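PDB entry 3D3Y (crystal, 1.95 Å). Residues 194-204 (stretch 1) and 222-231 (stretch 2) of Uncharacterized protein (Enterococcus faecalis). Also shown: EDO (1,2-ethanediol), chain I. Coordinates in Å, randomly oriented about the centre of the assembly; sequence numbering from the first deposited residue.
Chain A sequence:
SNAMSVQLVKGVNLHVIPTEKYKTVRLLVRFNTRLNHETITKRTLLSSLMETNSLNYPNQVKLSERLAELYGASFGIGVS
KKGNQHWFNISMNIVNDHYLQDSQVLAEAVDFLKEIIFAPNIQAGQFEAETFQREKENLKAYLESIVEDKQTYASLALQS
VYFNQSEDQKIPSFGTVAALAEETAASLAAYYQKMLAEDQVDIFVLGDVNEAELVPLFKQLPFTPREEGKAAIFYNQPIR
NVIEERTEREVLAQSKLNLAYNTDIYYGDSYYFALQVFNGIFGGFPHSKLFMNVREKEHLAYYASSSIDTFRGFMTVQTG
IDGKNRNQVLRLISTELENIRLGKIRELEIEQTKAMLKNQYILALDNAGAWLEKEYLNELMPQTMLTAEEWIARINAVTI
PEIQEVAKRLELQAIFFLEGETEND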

ATOM      1  N   LYS A 194      10.065   8.969  18.828  1.00 35.04           N
ATOM      2  CA  LYS A 194      10.944   9.097  17.650  1.00 36.56           C
ATOM      3  C   LYS A 194      10.152   9.401  16.355  1.00 34.73           C
ATOM      4  O   LYS A 194      10.504  10.312  15.621  1.00 33.33           O
HETATM    5  N   MSE A 195       9.059   8.665  16.109  1.00 34.20           N
HETATM    6  CA  MSE A 195       8.182   8.986  14.983  1.00 34.40           C
HETATM    7  C   MSE A 195       7.697  10.444  15.051  1.00 34.12           C
HETATM    8  O   MSE A 195       7.797  11.179  14.069  1.00 33.72           O
ATOM      9  N   LEU A 196       7.229  10.875  16.224  1.00 34.54           N
ATOM     10  CA  LEU A 196       6.655  12.206  16.347  1.00 35.10           C
ATOM     11  C   LEU A 196       7.711  13.280  16.066  1.00 33.79           C
ATOM     12  O   LEU A 196       7.414  14.264  15.407  1.00 33.87           O
ATOM     13  N   ALA A 197       8.939  13.053  16.525  1.00 32.81           N
ATOM     14  CA  ALA A 197      10.022  14.011  16.331  1.00 32.96           C
ATOM     15  C   ALA A 197      10.691  14.000  14.948  1.00 32.92           C
ATOM     16  O   ALA A 197      11.217  15.010  14.530  1.00 33.47           O
ATOM     17  N   GLU A 198      10.660  12.867  14.237  1.00 33.65           N
ATOM     18  CA  GLU A 198      11.518  12.655  13.044  1.00 34.01           C
ATOM     19  C   GLU A 198      10.825  12.512  11.664  1.00 33.37           C
ATOM     20  O   GLU A 198      11.428  12.822  10.635  1.00 33.92           O
ATOM     21  N   ASP A 199       9.589  12.043  11.630  1.00 32.58           N
ATOM     22  CA  ASP A 199       8.968  11.722  10.346  1.00 33.04           C
ATOM     23  C   ASP A 199       8.591  13.008   9.614  1.00 32.88           C
ATOM     24  O   ASP A 199       8.284  14.029  10.252  1.00 32.27           O
ATOM     25  N   GLN A 200       8.597  12.956   8.281  1.00 32.60           N
ATOM     26  CA  GLN A 200       7.970  14.012   7.484  1.00 32.99           C
ATOM     27  C   GLN A 200       6.464  13.854   7.646  1.00 32.90           C
ATOM     28  O   GLN A 200       5.929  12.741   7.569  1.00 33.74           O
ATOM     29  N   VAL A 201       5.777  14.960   7.906  1.00 32.54           N
ATOM     30  CA  VAL A 201       4.349  14.895   8.206  1.00 31.12           C
ATOM     31  C   VAL A 201       3.626  15.748   7.175  1.00 31.48           C
ATOM     32  O   VAL A 201       4.037  16.880   6.906  1.00 29.94           O
ATOM     33  N   ASP A 202       2.574  15.194   6.582  1.00 30.52           N
ATOM     34  CA  ASP A 202       1.738  15.967   5.662  1.00 31.48           C
ATOM     35  C   ASP A 202       0.278  15.767   6.049  1.00 30.77           C
ATOM     36  O   ASP A 202      -0.165  14.655   6.349  1.00 31.41           O
ATOM     37  N   ILE A 203      -0.450  16.874   6.094  1.00 31.61           N
ATOM     38  CA  ILE A 203      -1.828  16.876   6.567  1.00 30.99           C
ATOM     39  C   ILE A 203      -2.654  17.365   5.416  1.00 32.18           C
ATOM     40  O   ILE A 203      -2.326  18.405   4.788  1.00 31.14           O
ATOM     41  N   PHE A 204      -3.682  16.588   5.100  1.00 32.11           N
ATOM     42  CA  PHE A 204      -4.587  16.903   4.002  1.00 33.12           C
ATOM     43  C   PHE A 204      -6.010  17.099   4.500  1.00 33.44           C
ATOM     44  O   PHE A 204      -6.499  16.354   5.374  1.00 33.43           O
ATOM     45  N   PRO A 222       1.381  20.923  18.351  1.00 37.16           N
ATOM     46  CA  PRO A 222       2.736  21.405  18.651  1.00 37.08           C
ATOM     47  C   PRO A 222       3.884  20.555  18.073  1.00 36.19           C
ATOM     48  O   PRO A 222       4.726  20.077  18.836  1.00 35.99           O
ATOM     49  N   PHE A 223       3.933  20.417  16.743  1.00 35.10           N
ATOM     50  CA  PHE A 223       5.032  19.707  16.056  1.00 34.15           C
ATOM     51  C   PHE A 223       6.292  20.504  16.167  1.00 34.80           C
ATOM     52  O   PHE A 223       6.286  21.721  15.976  1.00 34.22           O
ATOM     53  N   THR A 224       7.384  19.836  16.469  1.00 35.44           N
ATOM     54  CA  THR A 224       8.687  20.516  16.390  1.00 36.74           C
ATOM     55  C   THR A 224       9.220  20.386  14.955  1.00 35.90           C
ATOM     56  O   THR A 224       8.790  19.481  14.222  1.00 36.14           O
ATOM     57  N   PRO A 225      10.162  21.275  14.547  1.00 35.41           N
ATOM     58  CA  PRO A 225      10.735  21.228  13.201  1.00 34.82           C
ATOM     59  C   PRO A 225      11.476  19.931  12.990  1.00 34.42           C
ATOM     60  O   PRO A 225      12.002  19.349  13.934  1.00 34.28           O
ATOM     61  N   ARG A 226      11.464  19.438  11.765  1.00 34.60           N
ATOM     62  CA  ARG A 226      12.327  18.306  11.416  1.00 35.02           C
ATOM     63  C   ARG A 226      12.716  18.437   9.958  1.00 35.30           C
ATOM     64  O   ARG A 226      12.318  19.394   9.298  1.00 35.82           O
ATOM     65  N   GLU A 227      13.520  17.501   9.473  1.00 36.59           N
ATOM     66  CA  GLU A 227      13.989  17.510   8.088  1.00 37.88           C
ATOM     67  C   GLU A 227      12.818  17.559   7.115  1.00 37.17           C
ATOM     68  O   GLU A 227      11.802  16.885   7.312  1.00 35.50           O
ATOM     69  N   GLU A 228      12.972  18.353   6.067  1.00 36.53           N
ATOM     70  CA  GLU A 228      11.934  18.483   5.043  1.00 37.06           C
ATOM     71  C   GLU A 228      11.978  17.352   3.989  1.00 36.42           C
ATOM     72  O   GLU A 228      10.929  16.887   3.520  1.00 35.56           O
ATOM     73  N   GLY A 229      13.181  16.905   3.641  1.00 35.18           N
ATOM     74  CA  GLY A 229      13.370  15.826   2.667  1.00 35.07           C
ATOM     75  C   GLY A 229      12.801  14.474   3.094  1.00 34.91           C
ATOM     76  O   GLY A 229      13.083  13.979   4.180  1.00 34.67           O
ATOM     77  N   LYS A 230      12.004  13.858   2.229  1.00 34.92           N
ATOM     78  CA  LYS A 230      11.539  12.486   2.477  1.00 34.38           C
ATOM     79  C   LYS A 230      12.561  11.458   1.960  1.00 35.03           C
ATOM     80  O   LYS A 230      13.384  11.774   1.102  1.00 34.79           O
ATOM     81  N   ALA A 231      12.505  10.241   2.483  1.00 34.97           N
ATOM     82  CA  ALA A 231      13.173   9.086   1.853  1.00 36.39           C
ATOM     83  C   ALA A 231      12.844   9.028   0.343  1.00 36.78           C
ATOM     84  O   ALA A 231      11.744   9.425  -0.074  1.00 35.70           O
TER

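Stretch 2 has no regular secondary structure; it passes the end of the helix (194-198) and the start of the strand (200-204), burying 572 Å² in all. Two long side chains, one from each partner, fill the main hollows. Arg226 points toward stretch 1 and, with chi1 p and chi2 and chi3 both m, folds its guanidinium into the pocket left where the helix ends and Asp199 departs from helical geometry. The carbonyls there line the edge of the group: NH2 and NH1 of Arg226 both bind Leu196 O (2.8 and 2.9 Å), and Arg226 NH1 also reaches Asp199 O at 2.8 Å. Ala197 O lies over one face. On the remaining side, Arg226 NE and NH2 each donate to Thr224 O at 2.8 Å, so the side chain also braces its own loop.

Gln200 is the reciprocal bump. Its m, p conformation carries the amide into the bend formed by residues 227-230, where NE2 of Gln200 donates to Glu227 O (2.8 Å) and CG of Gln200 packs against CG of Lys230 (3.7 Å). Lys230 (m, t, t, p) runs past this side chain to a salt bridge between its NZ and Asp202 OD2 (2.8 Å). Asp202 starts with its CA-to-CB bond directed away, yet its carboxylate comes round to meet the lysine.

At the other end, the ring of Phe223 (chi1 m) is received by an apolar cradle: Leu196 CD1 lies 3.8 Å from Phe223 CE1, Val201 CG1 4.1 Å from Phe223 CZ, and Ile203 CD1 4.3 Å from Phe223 CE2.

Small molecules occupy residual gaps. One water links Ala197 O, Thr224 OG1 and Pro225 O; another joins Gln200 OE1 to Ala231 N. An ethanediol, probably from the crystallisation liquor, sits beside Leu196 and Arg226, its O1 accepting a weak hydrogen bond from Thr224 N (3.2 Å).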

ATOM      1  CB  LYS A 194      11.826   7.842  17.487  1.00 37.02           C
ATOM      2  CG  LYS A 194      12.736   7.891  16.252  1.00 40.53           C
ATOM      3  CD  LYS A 194      13.487   6.573  15.962  1.00 40.69           C
ATOM      4  CE  LYS A 194      14.769   6.851  15.164  1.00 44.70           C
ATOM      5  NZ  LYS A 194      15.840   7.517  15.974  1.00 49.33           N
HETATM    6  CB  MSE A 195       6.989   8.052  14.887  1.00 32.99           C
HETATM    7  CG  MSE A 195       6.166   8.331  13.606  1.00 35.32           C
HETATM    8 SE   MSE A 195       4.656   7.169  13.418  0.70 34.99          SE
HETATM    9  CE  MSE A 195       3.473   8.155  14.558  1.00 33.79           C
ATOM     10  CB  LEU A 196       5.952  12.409  17.708  1.00 35.03           C
ATOM     11  CG  LEU A 196       4.983  13.616  17.825  1.00 37.79           C
ATOM     12  CD1 LEU A 196       3.821  13.619  16.826  1.00 37.35           C
ATOM     13  CD2 LEU A 196       4.450  13.853  19.257  1.00 38.24           C
ATOM     14  CB  ALA A 197      11.052  13.848  17.435  1.00 33.01           C
ATOM     15  CB  GLU A 198      12.470  11.458  13.274  1.00 34.33           C
ATOM     16  CG  GLU A 198      13.189  11.503  14.627  1.00 36.68           C
ATOM     17  CD  GLU A 198      14.416  10.594  14.721  1.00 36.31           C
ATOM     18  OE1 GLU A 198      14.543   9.610  13.952  1.00 36.80           O
ATOM     19  OE2 GLU A 198      15.245  10.870  15.598  1.00 40.21           O
ATOM     20  CB  ASP A 199       7.693  10.878  10.534  1.00 31.92           C
ATOM     21  CG  ASP A 199       7.957   9.361  10.718  1.00 33.97           C
ATOM     22  OD1 ASP A 199       9.069   8.906  11.125  1.00 33.67           O
ATOM     23  OD2 ASP A 199       6.974   8.600  10.478  1.00 34.32           O
ATOM     24  CB  GLN A 200       8.388  13.940   6.012  1.00 31.80           C
ATOM     25  CG  GLN A 200       9.853  14.390   5.775  1.00 33.15           C
ATOM     26  CD  GLN A 200      10.843  13.491   6.516  1.00 34.47           C
ATOM     27  OE1 GLN A 200      10.826  12.261   6.364  1.00 34.55           O
ATOM     28  NE2 GLN A 200      11.708  14.100   7.324  1.00 34.51           N
ATOM     29  CB  VAL A 201       4.054  15.429   9.643  1.00 32.28           C
ATOM     30  CG1 VAL A 201       2.545  15.355   9.955  1.00 29.23           C
ATOM     31  CG2 VAL A 201       4.816  14.616  10.682  1.00 32.08           C
ATOM     32  CB  ASP A 202       2.018  15.597   4.191  1.00 31.12           C
ATOM     33  CG  ASP A 202       3.344  16.139   3.713  1.00 33.61           C
ATOM     34  OD1 ASP A 202       3.394  17.303   3.262  1.00 36.08           O
ATOM     35  OD2 ASP A 202       4.357  15.413   3.825  1.00 37.32           O
ATOM     36  CB  ILE A 203      -2.002  17.816   7.775  1.00 31.58           C
ATOM     37  CG1 ILE A 203      -1.109  17.336   8.919  1.00 31.50           C
ATOM     38  CG2 ILE A 203      -3.479  17.863   8.200  1.00 29.64           C
ATOM     39  CD1 ILE A 203      -1.077  18.273  10.128  1.00 36.94           C
ATOM     40  CB  PHE A 204      -4.564  15.777   2.967  1.00 32.93           C
ATOM     41  CG  PHE A 204      -3.289  15.707   2.196  1.00 36.19           C
ATOM     42  CD1 PHE A 204      -3.219  16.207   0.906  1.00 34.01           C
ATOM     43  CD2 PHE A 204      -2.141  15.141   2.766  1.00 36.67           C
ATOM     44  CE1 PHE A 204      -2.030  16.159   0.195  1.00 35.08           C
ATOM     45  CE2 PHE A 204      -0.955  15.088   2.049  1.00 34.11           C
ATOM     46  CZ  PHE A 204      -0.899  15.586   0.775  1.00 33.87           C
ATOM     47  CB  PRO A 222       2.766  21.412  20.199  1.00 37.74           C
ATOM     48  CG  PRO A 222       1.821  20.283  20.590  1.00 36.68           C
ATOM     49  CD  PRO A 222       0.771  20.196  19.490  1.00 36.92           C
ATOM     50  CB  PHE A 223       4.745  19.509  14.562  1.00 33.30           C
ATOM     51  CG  PHE A 223       3.670  18.479  14.276  1.00 32.81           C
ATOM     52  CD1 PHE A 223       3.929  17.127  14.422  1.00 30.90           C
ATOM     53  CD2 PHE A 223       2.416  18.881  13.874  1.00 31.63           C
ATOM     54  CE1 PHE A 223       2.928  16.178  14.165  1.00 34.28           C
ATOM     55  CE2 PHE A 223       1.418  17.974  13.629  1.00 33.40           C
ATOM     56  CZ  PHE A 223       1.667  16.609  13.756  1.00 32.93           C
ATOM     57  CB  THR A 224       9.666  19.880  17.366  1.00 37.26           C
ATOM     58  OG1 THR A 224       9.656  18.457  17.162  1.00 40.69           O
ATOM     59  CG2 THR A 224       9.227  20.180  18.810  1.00 38.92           C
ATOM     60  CB  PRO A 225      11.748  22.421  13.179  1.00 34.03           C
ATOM     61  CG  PRO A 225      11.350  23.264  14.294  1.00 35.90           C
ATOM     62  CD  PRO A 225      10.728  22.377  15.339  1.00 35.07           C
ATOM     63  CB  ARG A 226      11.682  16.937  11.764  1.00 34.21           C
ATOM     64  CG  ARG A 226      10.596  16.442  10.804  1.00 33.69           C
ATOM     65  CD  ARG A 226       9.214  17.135  10.945  1.00 33.85           C
ATOM     66  NE  ARG A 226       8.779  17.364  12.327  1.00 32.50           N
ATOM     67  CZ  ARG A 226       8.241  16.455  13.141  1.00 29.98           C
ATOM     68  NH1 ARG A 226       8.028  15.197  12.759  1.00 31.28           N
ATOM     69  NH2 ARG A 226       7.907  16.817  14.375  1.00 31.02           N
ATOM     70  CB  GLU A 227      14.839  16.265   7.816  1.00 38.34           C
ATOM     71  CG  GLU A 227      16.120  16.203   8.633  1.00 43.77           C
ATOM     72  CD  GLU A 227      17.189  17.170   8.140  1.00 51.74           C
ATOM     73  OE1 GLU A 227      16.835  18.194   7.497  1.00 55.21           O
ATOM     74  OE2 GLU A 227      18.394  16.916   8.402  1.00 54.79           O
ATOM     75  CB  GLU A 228      12.042  19.860   4.380  1.00 38.07           C
ATOM     76  CG  GLU A 228      10.907  20.194   3.434  1.00 42.63           C
ATOM     77  CD  GLU A 228       9.623  20.633   4.132  1.00 47.03           C
ATOM     78  OE1 GLU A 228       9.658  21.470   5.059  1.00 49.92           O
ATOM     79  OE2 GLU A 228       8.562  20.162   3.709  1.00 48.37           O
ATOM     80  CB  LYS A 230      10.199  12.262   1.772  1.00 34.60           C
ATOM     81  CG  LYS A 230       9.042  13.067   2.386  1.00 36.34           C
ATOM     82  CD  LYS A 230       7.725  12.746   1.701  1.00 33.82           C
ATOM     83  CE  LYS A 230       6.556  13.435   2.380  1.00 36.21           C
ATOM     84  NZ  LYS A 230       6.502  14.903   2.099  1.00 33.84           N
ATOM     85  CB  ALA A 231      12.727   7.781   2.526  1.00 35.12           C
TER
HETATM   86  C1  EDO I 430       7.579  16.638  17.561  1.00 46.43           C
HETATM   87  O1  EDO I 430       6.226  16.918  17.242  1.00 45.18           O
HETATM   88  C2  EDO I 430       7.664  16.182  19.004  1.00 48.13           C
HETATM   89  O2  EDO I 430       9.054  16.096  19.306  1.00 49.87           O
HETATM   90  O   HOH W   1      11.643  17.188  15.708  1.00 37.40           O
HETATM   91  O   HOH W   2      10.524   9.803   4.568  1.00 27.28           O